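Side-chain contact in BH2851 (Bacillus halodurans, PDB 2GFG), which is of unknown function but, as a putative adenylate cyclase of the CYTH family, probably acts on phosphate-containing substrates inside its antiparallel barrel: residues E150-G155 with E180-R185. Sequence-based numbering, arbitrary orientation.
With EDO (1,2-ethanediol), chain H.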
# COMPACT_ATOMS: atom_id res chain seq x y z
N GLU A 150 -6.39 9.87 -2.13
CA GLU A 150 -5.04 10.07 -1.62
C GLU A 150 -4.03 10.28 -2.74
O GLU A 150 -4.07 9.60 -3.77
CB GLU A 150 -4.62 8.85 -0.79
CG GLU A 150 -3.43 9.10 0.14
CD GLU A 150 -2.92 7.82 0.80
OE1 GLU A 150 -3.48 6.73 0.55
OE2 GLU A 150 -1.94 7.90 1.56
N ILE A 151 -3.13 11.24 -2.54
CA ILE A 151 -1.98 11.44 -3.41
C ILE A 151 -0.74 11.00 -2.65
O ILE A 151 -0.67 11.16 -1.42
CB ILE A 151 -1.84 12.94 -3.87
CG1 ILE A 151 -0.85 13.06 -5.02
CG2 ILE A 151 -1.43 13.87 -2.68
CD1 ILE A 151 -0.80 14.46 -5.64
N GLU A 152 0.20 10.34 -3.34
CA GLU A 152 1.47 9.86 -2.71
C GLU A 152 2.64 10.06 -3.64
O GLU A 152 2.52 9.83 -4.83
CB GLU A 152 1.40 8.36 -2.36
CG GLU A 152 0.08 7.88 -1.73
CD GLU A 152 -0.21 6.41 -2.02
OE1 GLU A 152 0.11 5.94 -3.14
OE2 GLU A 152 -0.80 5.75 -1.16
N PHE A 153 3.80 10.42 -3.09
CA PHE A 153 5.04 10.51 -3.89
C PHE A 153 6.03 9.44 -3.47
O PHE A 153 6.37 9.33 -2.31
CB PHE A 153 5.68 11.88 -3.74
CG PHE A 153 6.92 12.05 -4.55
CD1 PHE A 153 6.85 12.11 -5.94
CD2 PHE A 153 8.18 12.07 -3.94
CE1 PHE A 153 8.01 12.22 -6.70
CE2 PHE A 153 9.34 12.19 -4.71
CZ PHE A 153 9.25 12.27 -6.08
N GLU A 154 6.48 8.64 -4.45
CA GLU A 154 7.48 7.59 -4.23
C GLU A 154 8.88 8.13 -4.57
O GLU A 154 9.18 8.40 -5.73
CB GLU A 154 7.17 6.36 -5.10
CG GLU A 154 5.87 5.63 -4.73
CD GLU A 154 5.55 4.45 -5.69
OE1 GLU A 154 5.47 4.68 -6.91
OE2 GLU A 154 5.37 3.30 -5.20
N GLY A 155 9.71 8.29 -3.55
CA GLY A 155 11.06 8.85 -3.71
C GLY A 155 12.16 7.80 -3.66
O GLY A 155 11.90 6.60 -3.44
N GLU A 180 -2.36 8.12 7.91
CA GLU A 180 -1.83 6.78 8.16
C GLU A 180 -1.98 5.92 6.90
O GLU A 180 -2.67 6.31 5.96
CB GLU A 180 -2.53 6.13 9.38
CG GLU A 180 -4.02 5.82 9.18
CD GLU A 180 -4.77 5.61 10.50
OE1 GLU A 180 -4.15 5.16 11.49
OE2 GLU A 180 -6.00 5.89 10.53
N ASN A 181 -1.30 4.79 6.88
CA ASN A 181 -1.33 3.87 5.72
C ASN A 181 -2.73 3.29 5.45
O ASN A 181 -3.54 3.19 6.35
CB ASN A 181 -0.31 2.74 5.91
CG ASN A 181 1.15 3.22 5.77
OD1 ASN A 181 1.46 4.09 4.95
ND2 ASN A 181 2.05 2.62 6.55
N LYS A 182 -2.99 2.93 4.18
CA LYS A 182 -4.30 2.35 3.77
C LYS A 182 -4.74 1.24 4.71
O LYS A 182 -5.88 1.22 5.17
CB LYS A 182 -4.22 1.79 2.35
CG LYS A 182 -4.32 2.83 1.28
CD LYS A 182 -3.99 2.24 -0.08
CE LYS A 182 -4.07 3.27 -1.18
NZ LYS A 182 -3.13 4.39 -0.98
N ILE A 183 -3.82 0.32 4.98
CA ILE A 183 -4.08 -0.81 5.87
C ILE A 183 -4.42 -0.35 7.30
O ILE A 183 -5.24 -0.97 7.99
CB ILE A 183 -2.87 -1.82 5.88
CG1 ILE A 183 -3.24 -3.09 6.62
CG2 ILE A 183 -1.60 -1.17 6.50
CD1 ILE A 183 -2.24 -4.20 6.43
N GLN A 184 -3.81 0.76 7.73
CA GLN A 184 -4.09 1.33 9.06
C GLN A 184 -5.43 2.08 9.04
O GLN A 184 -6.21 1.97 9.99
CB GLN A 184 -2.96 2.26 9.49
CG GLN A 184 -1.58 1.59 9.56
CD GLN A 184 -1.43 0.69 10.76
N ARG A 185 -5.69 2.81 7.94
CA ARG A 185 -7.01 3.44 7.73
C ARG A 185 -8.10 2.37 7.63
O ARG A 185 -9.24 2.62 8.01
CB ARG A 185 -7.02 4.31 6.46
CG ARG A 185 -6.07 5.50 6.50
CD ARG A 185 -6.47 6.60 5.51
NE ARG A 185 -6.71 6.10 4.15
CZ ARG A 185 -5.77 5.95 3.20
NH1 ARG A 185 -4.48 6.16 3.46
NH2 ARG A 185 -6.13 5.54 1.99
C1 EDO H . -0.51 4.19 1.45
O1 EDO H . -1.15 5.04 2.40
C2 EDO H . 0.07 2.95 2.13
O2 EDO H . -0.51 1.74 1.63
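Glu150 OE1 is gripped by two basic side chains. Lys182 NZ lies 2.8 Å from Glu150 OE1 and approaches from above the carboxylate plane, 38° out of it. Arg185 reaches the same oxygen with both terminal nitrogens, NH1 at 3.1 Å from Glu150 OE1 and NH2 slightly farther; both bonds are weak, because the two N-H groups share one acceptor, which lies at the guanidinium edge near its plane. The carboxylate and guanidinium planes are perpendicular. The Glu150 chain is extended, with CG anti to the backbone N (chi1 -162°), which carries its carboxylate across to the helix start. The other oxygen, Glu150 OE2, accepts a 3.1 Å hydrogen bond from O1 of an ethanediol, probably from the crystallisation liquor.

Lys182 NZ has a second carboxylate partner, Glu152 OE2, at 2.7 Å, and the turn at its last torsion (chi4 60°) directs the ammonium between the two glutamates. A third anion, Asp139, completes its salt bridges. A methionine in place of Lys182 would probably leave Glu152 and Asp139 facing each other without the ammonium, and Glu150 with Arg185 alone of the two cations. The guanidinium of Arg185 is fixed in rotation by NH1 bonding Glu180 O at 3.1 Å, nearly in its own plane, and by NE pairing with Asp148.

Glu150 and Glu152 alternate with Ile151 and Phe153, which pack on helix 158-171; the glutamates therefore point to the strand's other side, where Lys182 also touches strand 117-131, consistent with the polar tunnel of CYTH proteins. The network ties strand 146-155, flanked by strands 134-143 and 4-14, to the first turn of C-terminal helix 182-190.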